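Local atomic coordinates of 49 protein (Murid herpesvirus 4, PDB entry 6A4V), a protein that probably binds poly(ADP-ribose) polymerase 1 of the host cell and thereby facilitates replication of the virus. Residues B[185-188]-B[189-193]; B[255-258]-B[259-263]; B[295-298]-B[299-303]. One frame throughout, in Å; residues are numbered along the deposited sequence.

How the contacts relate
From the N terminus, the chain meets contact 1 first, where residues 185-191 leave helix 173-184 and lead into the short strand 192-193. Contact 2 follows near the end of helix 238-262, and contact 3 opens helix 295-312. Each joins neighbouring residues of one continuous stretch, so none closes a long loop, and the three run in series without nesting or crossing. Contact 1 faces helix 213-235 and the N-terminal residues Tyr-40 and Tyr-41. Contacts 2 and 3, whose centres are about 21 Å apart, both pack on helices 61-85 and 274-289, tying them into one helical bundle; contact 3 also meets the second subunit.

Contact 1: residues B[185-188]-B[189-193]; sequences DNKH and FSYMY
The turn that carries the chain from helix 173-184 to strand 192-193 is held by Asn-186, which bonds to both Phe-189 and Ser-190. Its OD1 accepts the N-H of Phe-189 at 2.7 Å, with the donor lying well above the amide plane. With chi1 at 66°, CG sits between the backbone N and carbonyl carbon, which brings OD1 to Phe-189 N; ND2 of Asn-186 lies over one face of the Phe-189 ring, 3.6 Å from CD2. The backbone O of Asn-186 takes the Ser-190 N-H at 2.9 Å. Between Asn-186 and Ser-190, the residues Lys-187, His-188 and Phe-189 all adopt left-handed helical angles, making a tight left-handed turn whose middle side chains, Lys-187 and His-188, suit the solvent. Ser-190, small and hydroxylated, bonds through OG to Lys-187 O, although the 2.5 Å separation is too short to be taken at face value. Tyr-191 lays a ring face on the backbone of Asn-186, with CE2 3.6 Å from CA. Phe-189 turns its apolar ring to Leu-229 and Val-232 of helix 213-235, and meets Phe-238. Met-192, its chain bent at chi2 and chi3, brings SD to 3.6 Å from Asn-186 ND2, while its backbone pairs with Tyr-40 and Tyr-41.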
loop_
_atom_site.group_PDB
_atom_site.type_symbol
_atom_site.label_atom_id
_atom_site.label_comp_id
_atom_site.label_asym_id
_atom_site.label_seq_id
_atom_site.Cartn_x
_atom_site.Cartn_y
_atom_site.Cartn_z
ATOM N N ASP B 185 -5.047 -11.146 22.244
ATOM C CA ASP B 185 -4.710 -10.324 23.414
ATOM C C ASP B 185 -3.706 -9.281 22.956
ATOM O O ASP B 185 -2.535 -9.608 22.671
ATOM C CB ASP B 185 -4.126 -11.116 24.585
ATOM C CG ASP B 185 -3.915 -10.302 25.855
ATOM O OD1 ASP B 185 -4.551 -9.213 26.008
ATOM O OD2 ASP B 185 -3.115 -10.762 26.680
ATOM N N ASN B 186 -4.193 -8.046 22.853
ATOM C CA ASN B 186 -3.425 -6.986 22.264
ATOM C C ASN B 186 -3.173 -5.956 23.349
ATOM O O ASN B 186 -2.969 -4.764 23.053
ATOM C CB ASN B 186 -4.124 -6.401 21.038
ATOM C CG ASN B 186 -5.413 -5.708 21.414
ATOM O OD1 ASN B 186 -5.640 -5.467 22.597
ATOM N ND2 ASN B 186 -6.234 -5.361 20.433
ATOM N N LYS B 187 -3.173 -6.455 24.595
ATOM C CA LYS B 187 -2.823 -5.714 25.747
ATOM C C LYS B 187 -3.596 -4.400 25.751
ATOM O O LYS B 187 -2.978 -3.338 25.659
ATOM C CB LYS B 187 -1.310 -5.478 25.773
ATOM C CG LYS B 187 -0.462 -6.743 25.823
ATOM C CD LYS B 187 1.017 -6.462 26.092
ATOM C CE LYS B 187 1.879 -7.702 26.226
ATOM N NZ LYS B 187 3.309 -7.341 26.376
ATOM N N HIS B 188 -4.932 -4.505 25.854
ATOM C CA HIS B 188 -5.848 -3.367 25.923
ATOM C C HIS B 188 -5.571 -2.394 24.766
ATOM O O HIS B 188 -5.353 -1.209 24.974
ATOM C CB HIS B 188 -5.721 -2.667 27.284
ATOM C CG HIS B 188 -6.049 -3.531 28.461
ATOM N ND1 HIS B 188 -5.062 -4.161 29.225
ATOM C CD2 HIS B 188 -7.235 -3.848 29.034
ATOM C CE1 HIS B 188 -5.631 -4.844 30.194
ATOM N NE2 HIS B 188 -6.960 -4.656 30.106
ATOM N N PHE B 189 -5.533 -2.926 23.539
ATOM C CA PHE B 189 -5.425 -2.156 22.321
ATOM C C PHE B 189 -4.135 -1.339 22.287
ATOM O O PHE B 189 -4.122 -0.231 21.764
ATOM C CB PHE B 189 -6.671 -1.282 22.157
ATOM C CG PHE B 189 -7.898 -2.115 21.922
ATOM C CD1 PHE B 189 -8.581 -2.711 22.973
ATOM C CD2 PHE B 189 -8.314 -2.382 20.619
ATOM C CE1 PHE B 189 -9.696 -3.496 22.726
ATOM C CE2 PHE B 189 -9.424 -3.167 20.377
ATOM C CZ PHE B 189 -10.107 -3.733 21.426
ATOM N N SER B 190 -3.047 -1.897 22.811
ATOM C CA SER B 190 -1.745 -1.202 22.713
ATOM C C SER B 190 -1.351 -1.123 21.244
ATOM O O SER B 190 -0.804 -0.077 20.834
ATOM C CB SER B 190 -0.688 -1.887 23.505
ATOM O OG SER B 190 -1.049 -1.908 24.875
ATOM N N TYR B 191 -1.599 -2.262 20.538
ATOM C CA TYR B 191 -1.367 -2.530 19.110
ATOM C C TYR B 191 -2.606 -3.235 18.572
ATOM O O TYR B 191 -3.466 -3.620 19.355
ATOM C CB TYR B 191 -0.120 -3.381 18.877
ATOM C CG TYR B 191 -0.029 -4.628 19.723
ATOM C CD1 TYR B 191 0.635 -4.638 20.935
ATOM C CD2 TYR B 191 -0.618 -5.794 19.312
ATOM C CE1 TYR B 191 0.748 -5.792 21.695
ATOM C CE2 TYR B 191 -0.544 -6.950 20.065
ATOM C CZ TYR B 191 0.146 -6.955 21.257
ATOM O OH TYR B 191 0.205 -8.120 21.960
ATOM N N MET B 192 -2.700 -3.322 17.237
ATOM C CA MET B 192 -3.668 -4.114 16.554
ATOM C C MET B 192 -2.959 -4.769 15.378
ATOM O O MET B 192 -2.102 -4.174 14.758
ATOM C CB MET B 192 -4.867 -3.317 16.027
ATOM C CG MET B 192 -6.138 -3.424 16.860
ATOM S SD MET B 192 -6.937 -5.043 16.914
ATOM C CE MET B 192 -8.430 -4.761 15.977
ATOM N N TYR B 193 -3.287 -6.034 15.127
ATOM C CA TYR B 193 -2.839 -6.664 13.904
ATOM C C TYR B 193 -3.781 -6.239 12.782
ATOM O O TYR B 193 -4.927 -5.896 13.023
ATOM C CB TYR B 193 -2.771 -8.176 14.084
ATOM C CG TYR B 193 -1.615 -8.572 14.957
ATOM C CD1 TYR B 193 -0.338 -8.572 14.433
ATOM C CD2 TYR B 193 -1.784 -8.990 16.271
ATOM C CE1 TYR B 193 0.758 -8.899 15.211
ATOM C CE2 TYR B 193 -0.691 -9.326 17.057
ATOM C CZ TYR B 193 0.581 -9.294 16.517
ATOM O OH TYR B 193 1.699 -9.573 17.240
#

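Contact 2: residues B[255-258]-B[259-263]; sequences KELE and AIVES
Glu-258, Ala-259 and Ile-260 form the middle of the last turns of helix 238-262, and each is tied to residues three or four places away. Ala-259 gives its N-H to Lys-255 O at 3.1 Å and, weakly, to Glu-256 O; its CB, a bare methyl that suits an exposed side of the helix, stands 3.6 Å from Glu-256 O. Ile-260 donates to Glu-256 O at 3.0 Å, nearly in line with the carbonyl. Its chi1 of -80° sets CG1 beside the backbone N, and the extended chain then carries CD1 back across the Glu-256 side chain. CG and OE1 of Glu-256 both lie 3.6 Å from Ile-260 CD1, while OE2 bonds His-253. Glu-258 takes a long, weak bond at O from Glu-262 N, and its extended side chain reaches Asn-283 of helix 274-289. Beside these, Leu-257 and Val-261 point the same way, CD1 to CG2 4.0 Å, against Leu-279. Leu-257 and Ile-260 also touch Val-62 of helix 61-85, completing the apolar stripe, with charged residues on other sides, that typifies an amphipathic helix in a helical bundle.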
loop_
_atom_site.group_PDB
_atom_site.type_symbol
_atom_site.label_atom_id
_atom_site.label_comp_id
_atom_site.label_asym_id
_atom_site.label_seq_id
_atom_site.Cartn_x
_atom_site.Cartn_y
_atom_site.Cartn_z
ATOM N N LYS B 255 12.003 18.326 13.597
ATOM C CA LYS B 255 12.549 19.595 14.175
ATOM C C LYS B 255 13.818 19.352 14.997
ATOM O O LYS B 255 14.703 20.146 14.886
ATOM C CB LYS B 255 11.489 20.365 14.944
ATOM C CG LYS B 255 10.750 21.304 13.989
ATOM C CD LYS B 255 9.327 21.450 14.310
ATOM C CE LYS B 255 8.506 22.039 13.183
ATOM N NZ LYS B 255 7.066 21.746 13.426
ATOM N N GLU B 256 13.866 18.234 15.740
ATOM C CA GLU B 256 14.984 17.828 16.446
ATOM C C GLU B 256 16.161 17.681 15.486
ATOM O O GLU B 256 17.218 18.190 15.782
ATOM C CB GLU B 256 14.750 16.503 17.171
ATOM C CG GLU B 256 16.030 15.927 17.712
ATOM C CD GLU B 256 15.991 14.632 18.496
ATOM O OE1 GLU B 256 16.796 14.546 19.414
ATOM O OE2 GLU B 256 15.235 13.692 18.153
ATOM N N LEU B 257 15.988 16.923 14.386
ATOM C CA LEU B 257 17.070 16.718 13.450
ATOM C C LEU B 257 17.605 18.066 12.958
ATOM O O LEU B 257 18.791 18.177 12.755
ATOM C CB LEU B 257 16.589 15.895 12.255
ATOM C CG LEU B 257 17.579 15.816 11.075
ATOM C CD1 LEU B 257 18.579 14.710 11.292
ATOM C CD2 LEU B 257 16.875 15.575 9.776
ATOM N N GLU B 258 16.718 19.024 12.638
ATOM C CA GLU B 258 17.172 20.318 12.122
ATOM C C GLU B 258 18.069 21.014 13.173
ATOM O O GLU B 258 19.050 21.683 12.851
ATOM C CB GLU B 258 16.028 21.286 11.805
ATOM C CG GLU B 258 15.056 20.871 10.737
ATOM C CD GLU B 258 13.980 21.921 10.508
ATOM O OE1 GLU B 258 13.511 22.522 11.516
ATOM O OE2 GLU B 258 13.621 22.148 9.323
ATOM N N ALA B 259 17.721 20.883 14.455
ATOM C CA ALA B 259 18.483 21.578 15.472
ATOM C C ALA B 259 19.868 20.949 15.563
ATOM O O ALA B 259 20.884 21.629 15.283
ATOM C CB ALA B 259 17.771 21.559 16.792
ATOM N N ILE B 260 19.854 19.664 15.923
ATOM C CA ILE B 260 20.988 18.791 15.962
ATOM C C ILE B 260 21.967 19.098 14.832
ATOM O O ILE B 260 23.166 19.081 15.046
ATOM C CB ILE B 260 20.488 17.328 15.905
ATOM C CG1 ILE B 260 20.015 16.880 17.286
ATOM C CG2 ILE B 260 21.528 16.381 15.347
ATOM C CD1 ILE B 260 19.594 15.429 17.336
ATOM N N VAL B 261 21.460 19.216 13.605
ATOM C CA VAL B 261 22.346 19.285 12.452
ATOM C C VAL B 261 23.101 20.608 12.544
ATOM O O VAL B 261 24.311 20.637 12.312
ATOM C CB VAL B 261 21.594 19.089 11.115
ATOM C CG1 VAL B 261 22.319 19.689 9.904
ATOM C CG2 VAL B 261 21.349 17.610 10.878
ATOM N N GLU B 262 22.371 21.643 12.982
ATOM C CA GLU B 262 22.815 23.018 12.996
ATOM C C GLU B 262 23.815 23.258 14.123
ATOM O O GLU B 262 24.696 24.081 13.975
ATOM C CB GLU B 262 21.643 23.978 13.179
ATOM C CG GLU B 262 22.003 25.401 12.813
ATOM C CD GLU B 262 20.845 26.364 12.957
ATOM O OE1 GLU B 262 21.020 27.366 13.689
ATOM O OE2 GLU B 262 19.766 26.076 12.379
ATOM N N SER B 263 23.673 22.527 15.229
ATOM C CA SER B 263 24.590 22.614 16.344
ATOM C C SER B 263 25.796 21.673 16.145
ATOM O O SER B 263 26.304 21.126 17.125
ATOM C CB SER B 263 23.868 22.315 17.624
ATOM O OG SER B 263 23.808 20.918 17.879
#

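Contact 3: residues B[295-298]-B[299-303]; sequences TLVF and DEILI
Thr-295 to Leu-302 run as regular alpha helix, and four successive i to i+4 bonds join the two segments. Asp-299 N reaches Thr-295 O at 3.1 Å, bent to 154°, whereas the later bonds are straighter, that from Ile-301 N to Val-297 O being 2.8 Å long with an angle of 169°. Ahead of them, OD1 of Asn-294 accepts the N-H of Val-297 in the first turn. On one side of the helix Val-297 and Ile-301 meet through methyls, CG1 to CD1 3.8 Å; the beta-branched chains keep their bulk close to the backbone and pack on Leu-289 and Leu-285 of helix 274-289, respectively. Phe-298 touches Cys-76 of helix 61-85 and Leu-289, and Leu-302 brings CD1 to 3.7 Å from Phe-298 O. On another side Thr-295 and Asp-299 lie alongside one another. With chi1 at -177°, Thr-295 OG1 stands opposite its backbone N, where His-81 and Gln-77 hydrogen-bond to it. The Asp-299 carboxylate folds back so that OD2 lies 3.2 Å from Thr-295 O, two acceptors that form no bond. Asp-299 OD1 is engaged by Lys-196 of the second subunit in a salt bridge and weakly by Gln-77. Glu-300, extended beyond CG, forms a salt bridge through OE2 with Arg-99 of the second subunit. The nearby carbonyl would, if anything, disfavour the anion at Asp-299 OD2; Lys-196 and Arg-99 probably offset the charge of the two acids, which implies that this turn contributes charge pairing to the dimer.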
loop_
_atom_site.group_PDB
_atom_site.type_symbol
_atom_site.label_atom_id
_atom_site.label_comp_id
_atom_site.label_asym_id
_atom_site.label_seq_id
_atom_site.Cartn_x
_atom_site.Cartn_y
_atom_site.Cartn_z
ATOM N N THR B 295 0.115 9.385 0.696
ATOM C CA THR B 295 1.141 8.413 0.425
ATOM C C THR B 295 2.181 8.966 -0.548
ATOM O O THR B 295 3.312 8.547 -0.514
ATOM C CB THR B 295 0.507 7.094 -0.080
ATOM O OG1 THR B 295 1.504 6.089 -0.294
ATOM C CG2 THR B 295 -0.251 7.262 -1.376
ATOM N N LEU B 296 1.819 9.862 -1.468
ATOM C CA LEU B 296 2.886 10.415 -2.362
ATOM C C LEU B 296 3.908 11.199 -1.543
ATOM O O LEU B 296 5.173 11.063 -1.782
ATOM C CB LEU B 296 2.268 11.283 -3.473
ATOM C CG LEU B 296 1.280 10.579 -4.387
ATOM C CD1 LEU B 296 0.744 11.579 -5.416
ATOM C CD2 LEU B 296 1.956 9.406 -5.107
ATOM N N VAL B 297 3.428 11.953 -0.528
ATOM C CA VAL B 297 4.334 12.772 0.305
ATOM C C VAL B 297 5.272 11.868 1.084
ATOM O O VAL B 297 6.538 12.091 1.185
ATOM C CB VAL B 297 3.605 13.787 1.203
ATOM C CG1 VAL B 297 4.573 14.571 2.041
ATOM C CG2 VAL B 297 2.718 14.770 0.475
ATOM N N PHE B 298 4.721 10.877 1.744
ATOM C CA PHE B 298 5.604 9.925 2.484
ATOM C C PHE B 298 6.660 9.358 1.554
ATOM O O PHE B 298 7.844 9.335 1.957
ATOM C CB PHE B 298 4.836 8.781 3.127
ATOM C CG PHE B 298 3.949 9.254 4.237
ATOM C CD1 PHE B 298 4.502 9.625 5.459
ATOM C CD2 PHE B 298 2.605 9.524 3.990
ATOM C CE1 PHE B 298 3.684 10.074 6.485
ATOM C CE2 PHE B 298 1.803 10.018 5.002
ATOM C CZ PHE B 298 2.334 10.209 6.256
ATOM N N ASP B 299 6.272 9.047 0.311
ATOM C CA ASP B 299 7.232 8.494 -0.621
ATOM C C ASP B 299 8.358 9.490 -0.889
ATOM O O ASP B 299 9.519 9.140 -0.970
ATOM C CB ASP B 299 6.582 8.059 -1.942
ATOM C CG ASP B 299 5.809 6.733 -1.906
ATOM O OD1 ASP B 299 6.313 5.804 -1.250
ATOM O OD2 ASP B 299 4.722 6.623 -2.612
ATOM N N GLU B 300 8.002 10.743 -1.174
ATOM C CA GLU B 300 9.059 11.789 -1.354
ATOM C C GLU B 300 9.942 11.961 -0.113
ATOM O O GLU B 300 11.157 12.041 -0.198
ATOM C CB GLU B 300 8.436 13.114 -1.762
ATOM C CG GLU B 300 9.361 13.840 -2.694
ATOM C CD GLU B 300 8.833 15.188 -3.063
ATOM O OE1 GLU B 300 7.554 15.275 -3.398
ATOM O OE2 GLU B 300 9.681 16.112 -2.955
ATOM N N ILE B 301 9.336 11.968 1.066
ATOM C CA ILE B 301 10.136 12.096 2.275
ATOM C C ILE B 301 11.151 10.957 2.400
ATOM O O ILE B 301 12.259 11.198 2.770
ATOM C CB ILE B 301 9.228 12.179 3.503
ATOM C CG1 ILE B 301 8.471 13.493 3.566
ATOM C CG2 ILE B 301 9.999 11.949 4.761
ATOM C CD1 ILE B 301 7.286 13.408 4.510
ATOM N N LEU B 302 10.735 9.717 2.173
ATOM C CA LEU B 302 11.623 8.558 2.255
ATOM C C LEU B 302 12.845 8.765 1.381
ATOM O O LEU B 302 13.943 8.509 1.803
ATOM C CB LEU B 302 10.864 7.298 1.800
ATOM C CG LEU B 302 10.088 6.631 2.918
ATOM C CD1 LEU B 302 8.879 5.863 2.428
ATOM C CD2 LEU B 302 11.035 5.775 3.756
ATOM N N ILE B 303 12.631 9.179 0.129
ATOM C CA ILE B 303 13.737 9.246 -0.755
ATOM C C ILE B 303 14.678 10.314 -0.195
ATOM O O ILE B 303 15.904 10.110 -0.095
ATOM C CB ILE B 303 13.340 9.440 -2.247
ATOM C CG1 ILE B 303 14.437 8.878 -3.139
ATOM C CG2 ILE B 303 13.063 10.895 -2.651
ATOM C CD1 ILE B 303 14.722 7.414 -2.865
#